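Local coordinates for phosphoribosylaminoimidazole carboxylase, ATPase subunit (Thermus thermophilus, PDB 3AW8), which probably catalyses the ATP-dependent carboxylation of 5-aminoimidazole ribonucleotide with bicarbonate to N5-carboxyaminoimidazole ribonucleotide in purine biosynthesis, and is captured here with AMP, at residues A94-L98 and L136-R140; R97-K101 and L169-G173; E100-F104 and F256-A260. All blocks are in the same frame, centred on the assembly; numbering follows the deposited sequence.

Interaction 1: residues A94-L98 and L136-R140. With AMP (adenosine monophosphate), chain C.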
loop_
_atom_site.group_PDB
_atom_site.type_symbol
_atom_site.label_atom_id
_atom_site.label_comp_id
_atom_site.label_asym_id
_atom_site.label_seq_id
_atom_site.Cartn_x
_atom_site.Cartn_y
_atom_site.Cartn_z
ATOM N N ALA A 94 -5.177 -2.943 29.425
ATOM C CA ALA A 94 -4.270 -3.829 28.699
ATOM C C ALA A 94 -2.853 -3.976 29.238
ATOM O O ALA A 94 -2.168 -4.939 28.904
ATOM C CB ALA A 94 -4.211 -3.406 27.238
ATOM N N GLN A 95 -2.407 -3.039 30.066
ATOM C CA GLN A 95 -1.055 -3.107 30.591
ATOM C C GLN A 95 -0.913 -3.845 31.928
ATOM O O GLN A 95 0.182 -3.924 32.488
ATOM C CB GLN A 95 -0.463 -1.693 30.687
ATOM C CG GLN A 95 -0.314 -0.985 29.344
ATOM C CD GLN A 95 0.515 0.297 29.431
ATOM O OE1 GLN A 95 0.377 1.078 30.373
ATOM N NE2 GLN A 95 1.367 0.522 28.438
ATOM N N ASP A 96 -2.011 -4.393 32.436
ATOM C CA ASP A 96 -1.973 -5.141 33.693
ATOM C C ASP A 96 -2.740 -6.445 33.502
ATOM O O ASP A 96 -3.965 -6.428 33.337
ATOM C CB ASP A 96 -2.622 -4.338 34.815
ATOM C CG ASP A 96 -2.425 -4.979 36.170
ATOM O OD1 ASP A 96 -2.437 -6.228 36.250
ATOM O OD2 ASP A 96 -2.269 -4.230 37.155
ATOM N N ARG A 97 -2.029 -7.570 33.541
ATOM C CA ARG A 97 -2.663 -8.870 33.326
ATOM C C ARG A 97 -3.898 -9.128 34.179
ATOM O O ARG A 97 -4.896 -9.658 33.679
ATOM C CB ARG A 97 -1.658 -10.003 33.525
ATOM C CG ARG A 97 -0.626 -10.114 32.423
ATOM C CD ARG A 97 0.062 -11.468 32.479
ATOM N NE ARG A 97 0.916 -11.724 31.318
ATOM C CZ ARG A 97 2.071 -11.107 31.082
ATOM N NH1 ARG A 97 2.521 -10.189 31.929
ATOM N NH2 ARG A 97 2.777 -11.409 29.998
ATOM N N LEU A 98 -3.839 -8.761 35.457
ATOM C CA LEU A 98 -4.979 -8.966 36.340
ATOM C C LEU A 98 -6.121 -8.042 35.939
ATOM O O LEU A 98 -7.266 -8.477 35.795
ATOM C CB LEU A 98 -4.593 -8.707 37.798
ATOM C CG LEU A 98 -5.759 -8.650 38.799
ATOM C CD1 LEU A 98 -6.665 -9.854 38.643
ATOM C CD2 LEU A 98 -5.210 -8.595 40.203
ATOM N N LEU A 136 2.689 -18.599 36.210
ATOM C CA LEU A 136 2.827 -17.528 37.176
ATOM C C LEU A 136 3.569 -16.438 36.420
ATOM O O LEU A 136 4.716 -16.637 36.008
ATOM C CB LEU A 136 3.660 -17.990 38.371
ATOM C CG LEU A 136 3.685 -17.065 39.586
ATOM C CD1 LEU A 136 2.301 -17.038 40.225
ATOM C CD2 LEU A 136 4.724 -17.555 40.580
ATOM N N LYS A 137 2.917 -15.299 36.218
ATOM C CA LYS A 137 3.549 -14.207 35.488
ATOM C C LYS A 137 3.347 -12.827 36.095
ATOM O O LYS A 137 2.333 -12.552 36.739
ATOM C CB LYS A 137 3.073 -14.212 34.034
ATOM C CG LYS A 137 1.670 -14.757 33.838
ATOM C CD LYS A 137 1.375 -14.981 32.363
ATOM C CE LYS A 137 0.094 -15.768 32.176
ATOM N NZ LYS A 137 -0.205 -16.017 30.741
ATOM N N THR A 138 4.339 -11.969 35.890
ATOM C CA THR A 138 4.290 -10.607 36.390
ATOM C C THR A 138 3.075 -9.928 35.767
ATOM O O THR A 138 2.844 -10.048 34.565
ATOM C CB THR A 138 5.572 -9.833 36.009
ATOM O OG1 THR A 138 5.467 -8.479 36.462
ATOM C CG2 THR A 138 5.782 -9.847 34.503
ATOM N N ARG A 139 2.293 -9.231 36.586
ATOM C CA ARG A 139 1.097 -8.552 36.092
ATOM C C ARG A 139 1.447 -7.437 35.109
ATOM O O ARG A 139 0.612 -7.017 34.309
ATOM C CB ARG A 139 0.281 -8.007 37.276
ATOM C CG ARG A 139 -0.391 -9.112 38.089
ATOM C CD ARG A 139 -0.788 -8.686 39.494
ATOM N NE ARG A 139 -1.897 -7.739 39.514
ATOM C CZ ARG A 139 -1.770 -6.433 39.731
ATOM N NH1 ARG A 139 -0.570 -5.898 39.950
ATOM N NH2 ARG A 139 -2.848 -5.660 39.733
ATOM N N ARG A 140 2.696 -6.979 35.170
ATOM C CA ARG A 140 3.190 -5.921 34.296
ATOM C C ARG A 140 4.290 -6.419 33.373
ATOM O O ARG A 140 4.962 -5.622 32.721
ATOM C CB ARG A 140 3.723 -4.749 35.125
ATOM C CG ARG A 140 2.694 -3.666 35.419
ATOM C CD ARG A 140 1.509 -4.181 36.225
ATOM N NE ARG A 140 0.478 -3.156 36.396
ATOM C CZ ARG A 140 0.669 -1.993 37.015
ATOM N NH1 ARG A 140 -0.327 -1.121 37.123
ATOM N NH2 ARG A 140 1.856 -1.696 37.531
HETATM P P AMP C . 2.286 -13.808 26.520
HETATM O O1P AMP C . 2.081 -12.945 25.326
HETATM O O2P AMP C . 0.852 -14.207 27.150
HETATM O O3P AMP C . 3.155 -13.008 27.615
HETATM O "O5'" AMP C . 3.094 -15.154 26.095
HETATM C "C5'" AMP C . 2.296 -15.889 25.148
HETATM C "C4'" AMP C . 2.896 -17.295 24.945
HETATM O "O4'" AMP C . 2.821 -18.092 26.173
HETATM C "C3'" AMP C . 2.150 -18.078 23.850
HETATM O "O3'" AMP C . 3.080 -18.787 23.020
HETATM C "C2'" AMP C . 1.204 -19.018 24.611
HETATM O "O2'" AMP C . 1.079 -20.280 23.940
HETATM C "C1'" AMP C . 1.826 -19.159 26.018
HETATM N N9 AMP C . 0.781 -19.052 27.067
HETATM C C8 AMP C . 0.362 -17.905 27.694
HETATM N N7 AMP C . -0.570 -18.172 28.562
HETATM C C5 AMP C . -0.817 -19.498 28.558
HETATM C C6 AMP C . -1.699 -20.357 29.267
HETATM N N6 AMP C . -2.566 -19.847 30.218
HETATM N N1 AMP C . -1.675 -21.683 28.996
HETATM C C2 AMP C . -0.843 -22.197 28.079
HETATM N N3 AMP C . 0.002 -21.422 27.392
HETATM C C4 AMP C . 0.049 -20.087 27.594
#
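The nucleotide site of this ATP-grasp ligase draws Arg97, at the start of helix 97-107, against Lys137 on strand 134-138. A backbone hydrogen bond joins the two segments, Arg97 N to Arg139 O (2.8 Å, 164°). The Arg97 side chain, extended from CG to NE, crosses Lys137 at about a right angle, with NE 3.5 Å from Lys137 CD. Its guanidinium is shared out: NH1 makes a weak bond to Thr138 O (2.7 Å), while NH2 reaches AMP O3P (2.9 Å) in its own plane. Lys137 NZ bonds weakly to adenine N7 of AMP (3.1 Å) and is paired with Glu172.

On the far side, Asp96 caps the helix, OD1 accepting weakly from Leu98 N. Its CG lies opposite the backbone N (chi1 -172°), which brings OD2 between two arginines. Arg139 NH2 is 3.0 Å from Asp96 OD2, which lies over the guanidinium face, a purely ionic pairing; Arg140 NE, also 3.0 Å from Asp96 OD2, adds a weak hydrogen bond. Arg97 and Lys137 both bind AMP here and probably ATP too; basic side chains meeting phosphate and adenine belong to the nucleotide pocket of an ATP-grasp enzyme.

Interaction 2: residues R97-K101 and L169-G173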
loop_
_atom_site.group_PDB
_atom_site.type_symbol
_atom_site.label_atom_id
_atom_site.label_comp_id
_atom_site.label_asym_id
_atom_site.label_seq_id
_atom_site.Cartn_x
_atom_site.Cartn_y
_atom_site.Cartn_z
ATOM N N ARG A 97 -2.029 -7.570 33.541
ATOM C CA ARG A 97 -2.663 -8.870 33.326
ATOM C C ARG A 97 -3.898 -9.128 34.179
ATOM O O ARG A 97 -4.896 -9.658 33.679
ATOM C CB ARG A 97 -1.658 -10.003 33.525
ATOM C CG ARG A 97 -0.626 -10.114 32.423
ATOM C CD ARG A 97 0.062 -11.468 32.479
ATOM N NE ARG A 97 0.916 -11.724 31.318
ATOM C CZ ARG A 97 2.071 -11.107 31.082
ATOM N NH1 ARG A 97 2.521 -10.189 31.929
ATOM N NH2 ARG A 97 2.777 -11.409 29.998
ATOM N N LEU A 98 -3.839 -8.761 35.457
ATOM C CA LEU A 98 -4.979 -8.966 36.340
ATOM C C LEU A 98 -6.121 -8.042 35.939
ATOM O O LEU A 98 -7.266 -8.477 35.795
ATOM C CB LEU A 98 -4.593 -8.707 37.798
ATOM C CG LEU A 98 -5.759 -8.650 38.799
ATOM C CD1 LEU A 98 -6.665 -9.854 38.643
ATOM C CD2 LEU A 98 -5.210 -8.595 40.203
ATOM N N ARG A 99 -5.800 -6.765 35.759
ATOM C CA ARG A 99 -6.794 -5.774 35.371
ATOM C C ARG A 99 -7.425 -6.188 34.046
ATOM O O ARG A 99 -8.589 -5.896 33.781
ATOM C CB ARG A 99 -6.123 -4.397 35.249
ATOM C CG ARG A 99 -7.004 -3.264 34.731
ATOM C CD ARG A 99 -8.081 -2.869 35.711
ATOM N NE ARG A 99 -8.799 -1.677 35.261
ATOM C CZ ARG A 99 -8.261 -0.461 35.179
ATOM N NH1 ARG A 99 -6.990 -0.267 35.521
ATOM N NH2 ARG A 99 -8.990 0.562 34.749
ATOM N N GLU A 100 -6.650 -6.894 33.227
ATOM C CA GLU A 100 -7.111 -7.353 31.917
ATOM C C GLU A 100 -8.136 -8.479 32.062
ATOM O O GLU A 100 -9.248 -8.403 31.525
ATOM C CB GLU A 100 -5.912 -7.843 31.102
ATOM C CG GLU A 100 -6.068 -7.727 29.602
ATOM C CD GLU A 100 -4.819 -8.176 28.861
ATOM O OE1 GLU A 100 -4.697 -7.890 27.649
ATOM O OE2 GLU A 100 -3.960 -8.822 29.496
ATOM N N LYS A 101 -7.749 -9.519 32.795
ATOM C CA LYS A 101 -8.611 -10.669 33.030
ATOM C C LYS A 101 -9.914 -10.303 33.749
ATOM O O LYS A 101 -10.995 -10.733 33.342
ATOM C CB LYS A 101 -7.862 -11.726 33.846
ATOM C CG LYS A 101 -7.371 -12.935 33.060
ATOM C CD LYS A 101 -6.250 -12.587 32.105
ATOM C CE LYS A 101 -5.432 -13.826 31.739
ATOM N NZ LYS A 101 -6.247 -14.917 31.128
ATOM N N LEU A 169 2.161 -10.423 40.946
ATOM C CA LEU A 169 2.144 -11.501 39.971
ATOM C C LEU A 169 0.744 -12.088 39.854
ATOM O O LEU A 169 -0.124 -11.835 40.693
ATOM C CB LEU A 169 3.133 -12.586 40.391
ATOM C CG LEU A 169 4.541 -12.103 40.756
ATOM C CD1 LEU A 169 5.372 -13.281 41.233
ATOM C CD2 LEU A 169 5.196 -11.434 39.558
ATOM N N ILE A 170 0.524 -12.870 38.807
ATOM C CA ILE A 170 -0.776 -13.486 38.587
ATOM C C ILE A 170 -0.623 -14.978 38.305
ATOM O O ILE A 170 0.318 -15.401 37.629
ATOM C CB ILE A 170 -1.514 -12.805 37.412
ATOM C CG1 ILE A 170 -2.883 -13.451 37.209
ATOM C CG2 ILE A 170 -0.674 -12.891 36.152
ATOM C CD1 ILE A 170 -3.730 -12.757 36.174
ATOM N N LEU A 171 -1.548 -15.770 38.836
ATOM C CA LEU A 171 -1.513 -17.216 38.649
ATOM C C LEU A 171 -2.609 -17.599 37.663
ATOM O O LEU A 171 -3.792 -17.343 37.900
ATOM C CB LEU A 171 -1.725 -17.923 40.000
ATOM C CG LEU A 171 -1.322 -19.391 40.219
ATOM C CD1 LEU A 171 -2.222 -20.320 39.420
ATOM C CD2 LEU A 171 0.137 -19.586 39.833
ATOM N N GLU A 172 -2.200 -18.193 36.547
ATOM C CA GLU A 172 -3.134 -18.617 35.510
ATOM C C GLU A 172 -3.093 -20.124 35.344
ATOM O O GLU A 172 -2.020 -20.726 35.292
ATOM C CB GLU A 172 -2.799 -17.959 34.163
ATOM C CG GLU A 172 -3.345 -16.547 33.974
ATOM C CD GLU A 172 -3.093 -15.998 32.572
ATOM O OE1 GLU A 172 -3.448 -16.685 31.584
ATOM O OE2 GLU A 172 -2.550 -14.877 32.456
ATOM N N GLY A 173 -4.271 -20.729 35.254
ATOM C CA GLY A 173 -4.332 -22.165 35.088
ATOM C C GLY A 173 -4.010 -22.570 33.665
ATOM O O GLY A 173 -4.748 -22.227 32.741
#
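Lys101 and Glu172 supply the ionic part of this contact, in which the first turn of helix 97-107 lies over strand 169-173. The axes of segments 97-101 and 169-173 come within 9.2 Å, and their N-to-C directions differ by 48°. Lys101 bends at its second and fourth torsions and meets Glu172 at about a right angle, so that its last methylene as well as its ammonium lies by the carboxylate. Lys101 NZ forms a salt bridge with Glu172 OE1 at 3.3 Å, weak as a hydrogen bond, while Lys101 CE is 3.2 Å from Glu172 OE2. That second oxygen has a partner of its own, the ammonium of Lys137 on the neighbouring strand 134-138.

The apolar part belongs to Ile170, whose two branches meet different residues of the helix. CG2 lies 4.0 Å from Arg97 CD and equally near Arg97 CB, touching the aliphatic stem of an arginine whose guanidinium is engaged with AMP. CG1 stands opposite the backbone N (chi1 -179°) and places CD1 against the helix backbone, 4.0 Å from Leu98 CA. Leu98 CB is a little farther from the same methyl, and the leucine side chain also packs on Phe114 and Pro116 of strand 114-117.

Chemically, the contact changes from apolar to charged along the strand, from Ile170 to Glu172. Glu172, a residue of the AMP pocket, is buried with a lysine partner at each carboxylate oxygen; although the link to Lys101 is long and weak, the two together probably limit the rotation of the group.

Interaction 3: residues E100-F104 and F256-A260. With AMP (adenosine monophosphate), chain C.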
loop_
_atom_site.group_PDB
_atom_site.type_symbol
_atom_site.label_atom_id
_atom_site.label_comp_id
_atom_site.label_asym_id
_atom_site.label_seq_id
_atom_site.Cartn_x
_atom_site.Cartn_y
_atom_site.Cartn_z
ATOM N N GLU A 100 -6.650 -6.894 33.227
ATOM C CA GLU A 100 -7.111 -7.353 31.917
ATOM C C GLU A 100 -8.136 -8.479 32.062
ATOM O O GLU A 100 -9.248 -8.403 31.525
ATOM C CB GLU A 100 -5.912 -7.843 31.102
ATOM C CG GLU A 100 -6.068 -7.727 29.602
ATOM C CD GLU A 100 -4.819 -8.176 28.861
ATOM O OE1 GLU A 100 -4.697 -7.890 27.649
ATOM O OE2 GLU A 100 -3.960 -8.822 29.496
ATOM N N LYS A 101 -7.749 -9.519 32.795
ATOM C CA LYS A 101 -8.611 -10.669 33.030
ATOM C C LYS A 101 -9.914 -10.303 33.749
ATOM O O LYS A 101 -10.995 -10.733 33.342
ATOM C CB LYS A 101 -7.862 -11.726 33.846
ATOM C CG LYS A 101 -7.371 -12.935 33.060
ATOM C CD LYS A 101 -6.250 -12.587 32.105
ATOM C CE LYS A 101 -5.432 -13.826 31.739
ATOM N NZ LYS A 101 -6.247 -14.917 31.128
ATOM N N THR A 102 -9.816 -9.515 34.817
ATOM C CA THR A 102 -11.009 -9.125 35.566
ATOM C C THR A 102 -11.965 -8.365 34.666
ATOM O O THR A 102 -13.172 -8.608 34.690
ATOM C CB THR A 102 -10.681 -8.227 36.780
ATOM O OG1 THR A 102 -10.265 -6.934 36.326
ATOM C CG2 THR A 102 -9.580 -8.846 37.624
ATOM N N PHE A 103 -11.421 -7.446 33.871
ATOM C CA PHE A 103 -12.233 -6.647 32.956
ATOM C C PHE A 103 -13.070 -7.520 32.014
ATOM O O PHE A 103 -14.286 -7.343 31.906
ATOM C CB PHE A 103 -11.335 -5.697 32.154
ATOM C CG PHE A 103 -12.041 -4.989 31.028
ATOM C CD1 PHE A 103 -12.029 -5.518 29.739
ATOM C CD2 PHE A 103 -12.718 -3.797 31.253
ATOM C CE1 PHE A 103 -12.678 -4.866 28.689
ATOM C CE2 PHE A 103 -13.370 -3.140 30.209
ATOM C CZ PHE A 103 -13.349 -3.676 28.925
ATOM N N PHE A 104 -12.421 -8.461 31.332
ATOM C CA PHE A 104 -13.144 -9.341 30.420
ATOM C C PHE A 104 -14.014 -10.311 31.205
ATOM O O PHE A 104 -15.126 -10.640 30.787
ATOM C CB PHE A 104 -12.173 -10.107 29.508
ATOM C CG PHE A 104 -11.807 -9.362 28.257
ATOM C CD1 PHE A 104 -10.949 -8.270 28.305
ATOM C CD2 PHE A 104 -12.372 -9.712 27.038
ATOM C CE1 PHE A 104 -10.663 -7.533 27.160
ATOM C CE2 PHE A 104 -12.091 -8.981 25.886
ATOM C CZ PHE A 104 -11.234 -7.888 25.948
ATOM N N PHE A 256 -10.485 -15.662 26.683
ATOM C CA PHE A 256 -9.693 -14.450 26.509
ATOM C C PHE A 256 -8.297 -14.613 27.084
ATOM O O PHE A 256 -8.144 -14.985 28.242
ATOM C CB PHE A 256 -10.369 -13.265 27.199
ATOM C CG PHE A 256 -9.489 -12.048 27.303
ATOM C CD1 PHE A 256 -9.312 -11.204 26.213
ATOM C CD2 PHE A 256 -8.807 -11.764 28.482
ATOM C CE1 PHE A 256 -8.464 -10.092 26.299
ATOM C CE2 PHE A 256 -7.960 -10.658 28.574
ATOM C CZ PHE A 256 -7.789 -9.822 27.481
ATOM N N ASN A 257 -7.284 -14.324 26.276
ATOM C CA ASN A 257 -5.896 -14.419 26.718
ATOM C C ASN A 257 -5.271 -13.032 26.873
ATOM O O ASN A 257 -4.834 -12.672 27.959
ATOM C CB ASN A 257 -5.073 -15.257 25.728
ATOM C CG ASN A 257 -3.566 -15.110 25.937
ATOM O OD1 ASN A 257 -3.064 -15.240 27.051
ATOM N ND2 ASN A 257 -2.841 -14.843 24.856
ATOM N N GLU A 258 -5.242 -12.260 25.786
ATOM C CA GLU A 258 -4.657 -10.913 25.788
ATOM C C GLU A 258 -5.399 -9.925 24.903
ATOM O O GLU A 258 -6.061 -10.308 23.938
ATOM C CB GLU A 258 -3.212 -10.942 25.288
ATOM C CG GLU A 258 -2.166 -11.322 26.300
ATOM C CD GLU A 258 -0.758 -11.195 25.741
ATOM O OE1 GLU A 258 -0.430 -11.915 24.770
ATOM O OE2 GLU A 258 0.019 -10.371 26.273
ATOM N N MET A 259 -5.267 -8.646 25.234
ATOM C CA MET A 259 -5.871 -7.589 24.439
ATOM C C MET A 259 -4.790 -6.540 24.185
ATOM O O MET A 259 -3.937 -6.292 25.035
ATOM C CB MET A 259 -7.079 -6.970 25.157
ATOM C CG MET A 259 -6.762 -6.004 26.284
ATOM S SD MET A 259 -7.412 -4.340 25.935
ATOM C CE MET A 259 -9.085 -4.484 26.518
ATOM N N ALA A 260 -4.803 -5.959 22.992
ATOM C CA ALA A 260 -3.835 -4.929 22.624
ATOM C C ALA A 260 -4.641 -3.772 22.042
ATOM O O ALA A 260 -5.367 -3.944 21.065
ATOM C CB ALA A 260 -2.849 -5.471 21.589
HETATM P P AMP C . 2.286 -13.808 26.520
HETATM O O1P AMP C . 2.081 -12.945 25.326
HETATM O O2P AMP C . 0.852 -14.207 27.150
HETATM O O3P AMP C . 3.155 -13.008 27.615
HETATM O "O5'" AMP C . 3.094 -15.154 26.095
HETATM C "C5'" AMP C . 2.296 -15.889 25.148
HETATM C "C4'" AMP C . 2.896 -17.295 24.945
HETATM O "O4'" AMP C . 2.821 -18.092 26.173
HETATM C "C3'" AMP C . 2.150 -18.078 23.850
HETATM O "O3'" AMP C . 3.080 -18.787 23.020
HETATM C "C2'" AMP C . 1.204 -19.018 24.611
HETATM O "O2'" AMP C . 1.079 -20.280 23.940
HETATM C "C1'" AMP C . 1.826 -19.159 26.018
HETATM N N9 AMP C . 0.781 -19.052 27.067
HETATM C C8 AMP C . 0.362 -17.905 27.694
HETATM N N7 AMP C . -0.570 -18.172 28.562
HETATM C C5 AMP C . -0.817 -19.498 28.558
HETATM C C6 AMP C . -1.699 -20.357 29.267
HETATM N N6 AMP C . -2.566 -19.847 30.218
HETATM N N1 AMP C . -1.675 -21.683 28.996
HETATM C C2 AMP C . -0.843 -22.197 28.079
HETATM N N3 AMP C . 0.002 -21.422 27.392
HETATM C C4 AMP C . 0.049 -20.087 27.594
#
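Glu100 OE1 accepts from Met259 N at 2.6 Å, tying helix 97-107 to strand 253-260. The bond is moderately straight (149°) and reaches the oxygen from above the carboxylate plane. Glu100 is extended beyond CG, and its side chain and that of Met259 run antiparallel, alongside one another, which brings OE1 next to both the amide and Met259 CG. A weaker polar link runs from Lys101 NZ to Phe256 O (3.5 Å).

Outward from these bonds lies an aromatic stack. The rings of Phe104 and Phe256 lie face to face, centroids 3.7 Å apart and planes only 7° from parallel, with Phe256 CE1 over the middle of the Phe104 ring. At the edge of the Phe256 ring sits Glu100 CG, 3.4 Å from CZ of Phe256, its carboxylate turned steeply against the ring. Met259, bent at its second and third torsions, carries CE to the rim of Phe104, 3.5 Å from Phe104 CE1 and in the ring plane. Strand 241-250 and helix 220-237 close round this core through Leu245 and Ala233, which touch Phe104.

A classic beta bulge places Asn257 and Glu258 together across from Glu246 on strand 241-250. Glu258 starts away from the helix, and its OE1 lies 2.8 Å from AMP O1P. Glu258 thus belongs to the AMP pocket, and both it and Asn257 probably contact ATP, on a strand that lines the nucleotide site as in other ATP-grasp enzymes.

Overall arrangement
Helix 97-107 is common to all three contacts. Following the chain, interaction 1 closes the shortest loop, with 37 residues between its segments, by returning strand 134-138 to the helix start. Interaction 2 also begins on helix 97-107 and closes a wider loop at strand 169-173, in the four-stranded antiparallel sheet. Interaction 3 closes the longest, 151 residues, at strand 253-260, an outermost strand of the larger antiparallel sheet within this chain, and crosses interaction 1 in sequence. The helix therefore bridges two sheets; interactions 1 and 3 both reach AMP, while interactions 1 and 2 meet on neighbouring strands of one sheet.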